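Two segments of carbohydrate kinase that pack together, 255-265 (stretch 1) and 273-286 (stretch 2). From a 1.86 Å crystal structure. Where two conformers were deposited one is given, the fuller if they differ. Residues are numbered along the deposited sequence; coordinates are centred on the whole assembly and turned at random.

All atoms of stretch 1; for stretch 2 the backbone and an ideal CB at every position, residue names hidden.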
ATOM      1  N   ASP A 255      -0.786   2.672   3.319  1.00 30.40           N
ATOM      2  CA  ASP A 255      -1.319   1.318   3.395  1.00 28.36           C
ATOM      3  C   ASP A 255      -2.697   1.252   4.037  1.00 27.03           C
ATOM      4  O   ASP A 255      -3.542   0.432   3.638  1.00 26.46           O
ATOM      5  CB  ASP A 255      -0.335   0.331   4.105  1.00 28.63           C
ATOM      6  CG  ASP A 255       0.233   0.853   5.475  1.00 28.47           C
ATOM      7  OD1 ASP A 255       0.936   1.886   5.473  1.00 31.17           O
ATOM      8  OD2 ASP A 255       0.042   0.201   6.541  1.00 20.63           O
ATOM      9  N   ALA A 256      -2.896   2.064   5.076  1.00 24.87           N
ATOM     10  CA  ALA A 256      -4.062   1.943   5.892  1.00 23.59           C
ATOM     11  C   ALA A 256      -5.264   2.558   5.162  1.00 22.45           C
ATOM     12  O   ALA A 256      -6.314   1.966   5.114  1.00 21.24           O
ATOM     13  CB  ALA A 256      -3.814   2.596   7.294  1.00 23.64           C
ATOM     14  N   MET A 257      -5.116   3.757   4.619  1.00 23.21           N
ATOM     15  CA  MET A 257      -6.158   4.391   3.820  0.50 24.19           C
ATOM     16  C   MET A 257      -6.611   3.426   2.695  1.00 24.61           C
ATOM     17  O   MET A 257      -7.815   3.110   2.522  1.00 23.54           O
ATOM     18  CB  MET A 257      -5.569   5.691   3.248  0.50 24.41           C
ATOM     19  CG  MET A 257      -6.319   6.340   2.084  0.50 25.90           C
ATOM     20  SD  MET A 257      -7.833   7.159   2.609  0.50 26.04           S
ATOM     21  CE  MET A 257      -9.025   6.114   1.820  0.50 25.69           C
ATOM     22  N   ALA A 258      -5.623   2.939   1.943  1.00 24.46           N
ATOM     23  CA  ALA A 258      -5.886   2.037   0.805  1.00 23.86           C
ATOM     24  C   ALA A 258      -6.675   0.838   1.288  1.00 24.62           C
ATOM     25  O   ALA A 258      -7.734   0.502   0.727  1.00 23.48           O
ATOM     26  CB  ALA A 258      -4.552   1.580   0.131  1.00 24.24           C
ATOM     27  N   SER A 259      -6.177   0.207   2.362  1.00 23.09           N
ATOM     28  CA  SER A 259      -6.809  -0.993   2.855  1.00 24.03           C
ATOM     29  C   SER A 259      -8.235  -0.746   3.280  1.00 23.18           C
ATOM     30  O   SER A 259      -9.082  -1.567   2.991  1.00 23.35           O
ATOM     31  CB  SER A 259      -6.009  -1.539   4.016  1.00 23.63           C
ATOM     32  OG  SER A 259      -4.672  -1.685   3.526  1.00 30.34           O
ATOM     33  N   GLY A 260      -8.480   0.364   3.992  1.00 22.02           N
ATOM     34  CA  GLY A 260      -9.822   0.651   4.501  1.00 21.93           C
ATOM     35  C   GLY A 260     -10.766   1.001   3.367  1.00 22.43           C
ATOM     36  O   GLY A 260     -11.913   0.545   3.336  1.00 22.21           O
ATOM     37  N   TYR A 261     -10.257   1.773   2.411  1.00 21.84           N
ATOM     38  CA  TYR A 261     -11.062   2.137   1.237  1.00 21.85           C
ATOM     39  C   TYR A 261     -11.383   0.924   0.372  1.00 22.12           C
ATOM     40  O   TYR A 261     -12.545   0.683   0.028  1.00 23.14           O
ATOM     41  CB  TYR A 261     -10.328   3.205   0.425  1.00 22.06           C
ATOM     42  CG  TYR A 261     -11.149   3.776  -0.695  1.00 21.29           C
ATOM     43  CD1 TYR A 261     -11.915   4.926  -0.495  1.00 21.48           C
ATOM     44  CD2 TYR A 261     -11.185   3.151  -1.964  1.00 21.69           C
ATOM     45  CE1 TYR A 261     -12.680   5.468  -1.521  1.00 23.86           C
ATOM     46  CE2 TYR A 261     -11.960   3.696  -3.010  1.00 23.35           C
ATOM     47  CZ  TYR A 261     -12.707   4.847  -2.767  1.00 23.98           C
ATOM     48  OH  TYR A 261     -13.474   5.424  -3.767  1.00 23.09           O
ATOM     49  N   LEU A 262     -10.365   0.135   0.032  1.00 21.61           N
ATOM     50  CA  LEU A 262     -10.539  -1.035  -0.803  1.00 22.66           C
ATOM     51  C   LEU A 262     -11.418  -2.039  -0.091  1.00 23.40           C
ATOM     52  O   LEU A 262     -12.282  -2.627  -0.713  1.00 23.32           O
ATOM     53  CB  LEU A 262      -9.167  -1.614  -1.164  1.00 21.39           C
ATOM     54  CG  LEU A 262      -9.132  -2.809  -2.089  1.00 24.65           C
ATOM     55  CD1 LEU A 262      -9.720  -2.337  -3.402  1.00 24.25           C
ATOM     56  CD2 LEU A 262      -7.691  -3.221  -2.255  1.00 25.34           C
ATOM     57  N   ALA A 263     -11.255  -2.200   1.234  1.00 24.11           N
ATOM     58  CA  ALA A 263     -12.149  -3.087   1.980  1.00 25.03           C
ATOM     59  C   ALA A 263     -13.588  -2.657   1.834  1.00 26.45           C
ATOM     60  O   ALA A 263     -14.471  -3.504   1.648  1.00 27.62           O
ATOM     61  CB  ALA A 263     -11.783  -3.186   3.430  1.00 25.17           C
ATOM     62  N   ALA A 264     -13.846  -1.348   1.930  1.00 26.40           N
ATOM     63  CA  ALA A 264     -15.209  -0.829   1.748  1.00 26.49           C
ATOM     64  C   ALA A 264     -15.785  -1.082   0.343  1.00 27.16           C
ATOM     65  O   ALA A 264     -16.931  -1.498   0.226  1.00 27.73           O
ATOM     66  CB  ALA A 264     -15.307   0.621   2.121  1.00 25.20           C
ATOM     67  N   ILE A 265     -15.002  -0.816  -0.697  1.00 26.84           N
ATOM     68  CA  ILE A 265     -15.448  -1.047  -2.088  1.00 28.55           C
ATOM     69  C   ILE A 265     -15.731  -2.540  -2.343  1.00 30.12           C
ATOM     70  O   ILE A 265     -16.715  -2.897  -2.981  1.00 30.50           O
ATOM     71  CB  ILE A 265     -14.426  -0.498  -3.137  1.00 27.49           C
ATOM     72  CG1 ILE A 265     -14.268   1.039  -3.040  1.00 25.28           C
ATOM     73  CG2 ILE A 265     -14.804  -0.944  -4.591  1.00 29.22           C
ATOM     74  CD1 ILE A 265     -15.564   1.900  -3.281  1.00 29.49           C
ATOM     75  N   UNK A 273     -18.910   6.326   1.638  1.00 27.51           N
ATOM     76  CA  UNK A 273     -18.667   5.344   2.702  1.00 28.09           C
ATOM     77  C   UNK A 273     -17.227   4.760   2.713  1.00 27.36           C
ATOM     78  O   UNK A 273     -16.613   4.603   3.777  1.00 27.22           O
ATOM     79  CB  UNK A 273     -19.673   4.200   2.558  1.00 28.09           C
ATOM     80  N   UNK A 274     -16.699   4.459   1.532  1.00 25.45           N
ATOM     81  CA  UNK A 274     -15.317   3.962   1.377  1.00 24.37           C
ATOM     82  C   UNK A 274     -14.317   5.028   1.812  1.00 23.28           C
ATOM     83  O   UNK A 274     -13.318   4.750   2.486  1.00 22.24           O
ATOM     84  CB  UNK A 274     -15.047   3.550  -0.072  1.00 24.37           C
ATOM     85  N   UNK A 275     -14.622   6.270   1.487  1.00 22.72           N
ATOM     86  CA  UNK A 275     -13.785   7.382   1.889  1.00 23.38           C
ATOM     87  C   UNK A 275     -13.663   7.455   3.415  1.00 22.68           C
ATOM     88  O   UNK A 275     -12.552   7.577   3.961  1.00 22.16           O
ATOM     89  CB  UNK A 275     -14.348   8.692   1.335  1.00 23.38           C
ATOM     90  N   UNK A 276     -14.814   7.421   4.088  1.00 21.60           N
ATOM     91  CA  UNK A 276     -14.820   7.495   5.561  1.00 22.66           C
ATOM     92  C   UNK A 276     -14.179   6.274   6.222  1.00 21.93           C
ATOM     93  O   UNK A 276     -13.570   6.425   7.288  1.00 21.54           O
ATOM     94  CB  UNK A 276     -16.256   7.646   6.067  1.00 22.66           C
ATOM     95  N   UNK A 277     -14.336   5.085   5.627  1.00 21.58           N
ATOM     96  CA  UNK A 277     -13.685   3.892   6.201  0.50 21.62           C
ATOM     97  C   UNK A 277     -12.169   3.964   6.073  1.00 21.65           C
ATOM     98  O   UNK A 277     -11.434   3.593   7.020  1.00 20.02           O
ATOM     99  CB  UNK A 277     -14.198   2.623   5.517  0.50 21.62           C
ATOM    100  N   UNK A 278     -11.697   4.427   4.909  1.00 20.99           N
ATOM    101  CA  UNK A 278     -10.269   4.585   4.665  1.00 21.04           C
ATOM    102  C   UNK A 278      -9.683   5.607   5.633  1.00 20.54           C
ATOM    103  O   UNK A 278      -8.608   5.396   6.223  1.00 18.76           O
ATOM    104  CB  UNK A 278     -10.011   5.008   3.217  1.00 21.04           C
ATOM    105  N   UNK A 279     -10.383   6.723   5.813  1.00 19.47           N
ATOM    106  CA  UNK A 279      -9.988   7.714   6.796  1.00 19.35           C
ATOM    107  C   UNK A 279      -9.923   7.146   8.195  1.00 19.06           C
ATOM    108  O   UNK A 279      -8.974   7.459   8.907  1.00 18.42           O
ATOM    109  CB  UNK A 279     -10.956   8.898   6.765  1.00 19.35           C
ATOM    110  N   UNK A 280     -10.927   6.342   8.583  1.00 18.61           N
ATOM    111  CA  UNK A 280     -10.937   5.722   9.936  1.00 18.84           C
ATOM    112  C   UNK A 280      -9.691   4.848  10.113  1.00 19.58           C
ATOM    113  O   UNK A 280      -8.985   4.888  11.150  1.00 18.54           O
ATOM    114  CB  UNK A 280     -12.201   4.886  10.147  1.00 18.84           C
ATOM    115  N   UNK A 281      -9.453   4.022   9.103  1.00 18.03           N
ATOM    116  CA  UNK A 281      -8.306   3.123   9.102  1.00 18.24           C
ATOM    117  C   UNK A 281      -6.965   3.878   9.207  1.00 17.54           C
ATOM    118  O   UNK A 281      -6.127   3.522  10.023  1.00 18.08           O
ATOM    119  CB  UNK A 281      -8.325   2.271   7.831  1.00 18.24           C
ATOM    120  N   UNK A 282      -6.782   4.939   8.427  1.00 18.29           N
ATOM    121  CA  UNK A 282      -5.574   5.786   8.522  1.00 17.99           C
ATOM    122  C   UNK A 282      -5.401   6.414   9.939  1.00 17.21           C
ATOM    123  O   UNK A 282      -4.295   6.320  10.554  1.00 16.24           O
ATOM    124  CB  UNK A 282      -5.645   6.896   7.471  1.00 17.99           C
ATOM    125  N   UNK A 283      -6.496   6.962  10.460  1.00 17.91           N
ATOM    126  CA  UNK A 283      -6.534   7.645  11.790  1.00 18.46           C
ATOM    127  C   UNK A 283      -6.112   6.687  12.885  1.00 18.54           C
ATOM    128  O   UNK A 283      -5.399   7.073  13.800  1.00 18.58           O
ATOM    129  CB  UNK A 283      -7.932   8.188  12.094  1.00 18.46           C
ATOM    130  N   UNK A 284      -6.546   5.428  12.789  1.00 17.60           N
ATOM    131  CA  UNK A 284      -6.227   4.450  13.815  1.00 18.45           C
ATOM    132  C   UNK A 284      -4.711   4.294  13.884  1.00 18.03           C
ATOM    133  O   UNK A 284      -4.173   4.201  14.961  1.00 17.75           O
ATOM    134  CB  UNK A 284      -6.907   3.109  13.531  1.00 18.45           C
ATOM    135  N   UNK A 285      -4.066   4.277  12.735  1.00 18.13           N
ATOM    136  CA  UNK A 285      -2.597   4.013  12.648  1.00 19.20           C
ATOM    137  C   UNK A 285      -1.760   5.211  13.084  1.00 19.76           C
ATOM    138  O   UNK A 285      -0.541   5.098  13.249  1.00 19.51           O
ATOM    139  CB  UNK A 285      -2.211   3.633  11.217  1.00 19.20           C
ATOM    140  N   UNK A 286      -2.389   6.372  13.249  1.00 19.27           N
ATOM    141  CA  UNK A 286      -1.611   7.590  13.570  1.00 19.70           C
ATOM    142  C   UNK A 286      -2.181   8.340  14.776  1.00 19.66           C
ATOM    143  O   UNK A 286      -1.756   9.455  15.070  1.00 19.19           O
ATOM    144  CB  UNK A 286      -1.577   8.526  12.360  1.00 19.70           C
TER

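The two segments are helices that run roughly antiparallel, at 146° between their N-to-C directions, and their axes approach to 6.9 Å, leaving little room between the backbones.

Position 273 has its CA-to-CB bond sideways and nothing of stretch 1 within 5.5 Å of the ideal CB, so the contact sets no preference. The residue is Glu273, whose OE1 is hydrogen-bonded elsewhere in the structure.

Position 274 points toward stretch 1, into a site walled by Tyr261, Ala264 and Ile265. The ideal CB already lies 3.4 Å from Tyr261 CE1, so a small apolar side chain suits best. It is Ala274. Its CB sits over one face of the tyrosine ring, 3.7 Å from the centroid in a CH-pi contact, and lies 3.7 Å from both Ala264 CB and Ile265 CD1.

Position 275 points away, with Tyr261 CE1 4.6 Å from the ideal CB; many side chains could be accommodated, and an apolar one could skirt the ring. Leu275 is found, its CB 4.7 Å from Tyr261 CE1, the nearest approach of this side chain to stretch 1. Position 276 also points away and is open to almost any residue; it is Arg276, which makes its hydrogen bonds elsewhere in the structure.

At 277 the bond points toward stretch 1 but with more space: the ideal CB is 3.8 Å from Gly260 O and 4.1 Å from Ala264 CB. A small residue would fit, as would a longer one able to reach across stretch 1, and the carbonyl favours a donor. Gln277 NE2 donates a weak hydrogen bond to Gly260 O (2.7 Å, 125° at the hydrogen). This oxygen also accepts the helical bond from Ala264 N. The amide packs against Ala263, with NE2 3.3 Å from Ala263 CB.

Position 278 is the most restrictive. An ideal CB would fall 2.0 Å from Met257 CE, a clash, and 3.3 Å from Tyr261 CB. With the deposited Met257 conformer glycine suits best. Gly278 and Gly260 bring their CA atoms to 4.0 Å, while Gly278 CA takes Met257 CE at 3.5 Å and Gly278 O receives a CA-H...O contact from Met257 CA at 3.6 Å.

Positions 279, pointing away, and 280, out of reach, are little constrained; they are Ala279 and Ala280.

Position 281 points toward stretch 1, its ideal CB 3.4 Å from Ala256 O, so a small residue suits. Ala281 CB packs 3.5 Å from Ala256 O and 4.0 Å from Gly260 CA; an ideal CB on Gly260 would lie 2.8 Å from Ala281 CB, so the contact depends on Gly260 having no side chain. At 282, sideways, the ideal CB is 4.3 Å from Met257 N and 4.7 Å from Ala256 CB, and a small or modest apolar group would fit; Ala282 CB lies 4.3 Å from Met257 CB.

Positions 283 and 284 are free of stretch 1 and hold Ala283 and Ile284. Position 285 points toward stretch 1, its ideal CB 4.4 Å from Ala256 CB, which suits a small or branched side chain. Thr285 places CG2 3.5 Å from Ala256 CB, while its OG1 donates to Ala282 O at 2.6 Å. Position 286, out of reach, is Val286.

Stretch 2 273-286: EALRQGAAAAAITV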
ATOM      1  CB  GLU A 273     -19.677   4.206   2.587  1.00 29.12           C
ATOM      2  CG  GLU A 273     -21.132   4.621   2.739  1.00 33.78           C
ATOM      3  CD  GLU A 273     -22.127   3.476   2.474  1.00 37.71           C
ATOM      4  OE1 GLU A 273     -21.956   2.722   1.485  1.00 39.18           O
ATOM      5  OE2 GLU A 273     -23.097   3.339   3.260  1.00 41.45           O
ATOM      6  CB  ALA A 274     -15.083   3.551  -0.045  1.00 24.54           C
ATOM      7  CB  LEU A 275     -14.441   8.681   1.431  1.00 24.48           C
ATOM      8  CG  LEU A 275     -13.543   9.761   0.836  1.00 29.14           C
ATOM      9  CD1 LEU A 275     -14.394  10.972   0.379  1.00 29.86           C
ATOM     10  CD2 LEU A 275     -12.539  10.163   1.851  1.00 32.90           C
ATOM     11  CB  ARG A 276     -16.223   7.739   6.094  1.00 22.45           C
ATOM     12  CG  ARG A 276     -16.729   9.150   5.717  1.00 23.24           C
ATOM     13  CD  ARG A 276     -18.025   9.488   6.427  1.00 24.12           C
ATOM     14  NE  ARG A 276     -17.786   9.736   7.849  1.00 24.36           N
ATOM     15  CZ  ARG A 276     -18.266   8.979   8.832  1.00 23.32           C
ATOM     16  NH1 ARG A 276     -18.998   7.912   8.554  1.00 24.80           N
ATOM     17  NH2 ARG A 276     -18.020   9.306  10.098  1.00 23.42           N
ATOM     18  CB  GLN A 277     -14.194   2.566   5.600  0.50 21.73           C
ATOM     19  CG  GLN A 277     -13.454   1.358   6.219  0.50 21.94           C
ATOM     20  CD  GLN A 277     -14.066   0.010   5.905  0.50 22.68           C
ATOM     21  OE1 GLN A 277     -15.219  -0.278   6.265  0.50 26.40           O
ATOM     22  NE2 GLN A 277     -13.303  -0.827   5.236  0.50 20.21           N
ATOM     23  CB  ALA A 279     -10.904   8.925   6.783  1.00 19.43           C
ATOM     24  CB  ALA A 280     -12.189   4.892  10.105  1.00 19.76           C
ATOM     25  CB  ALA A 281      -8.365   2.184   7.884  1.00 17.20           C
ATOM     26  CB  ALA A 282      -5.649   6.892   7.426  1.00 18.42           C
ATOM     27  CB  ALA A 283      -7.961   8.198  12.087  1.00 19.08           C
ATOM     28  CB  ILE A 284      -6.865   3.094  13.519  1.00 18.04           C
ATOM     29  CG1 ILE A 284      -8.374   3.158  13.821  1.00 18.20           C
ATOM     30  CG2 ILE A 284      -6.165   1.900  14.297  1.00 19.13           C
ATOM     31  CD1 ILE A 284      -9.131   1.964  13.148  1.00 19.13           C
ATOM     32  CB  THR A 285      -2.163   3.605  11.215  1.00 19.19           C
ATOM     33  OG1 THR A 285      -2.245   4.725  10.307  1.00 19.10           O
ATOM     34  CG2 THR A 285      -3.023   2.428  10.713  1.00 16.33           C
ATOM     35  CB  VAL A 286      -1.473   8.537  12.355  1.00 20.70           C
ATOM     36  CG1 VAL A 286      -0.698   7.858  11.219  1.00 21.71           C
ATOM     37  CG2 VAL A 286      -2.875   9.040  11.871  1.00 18.83           C
TER
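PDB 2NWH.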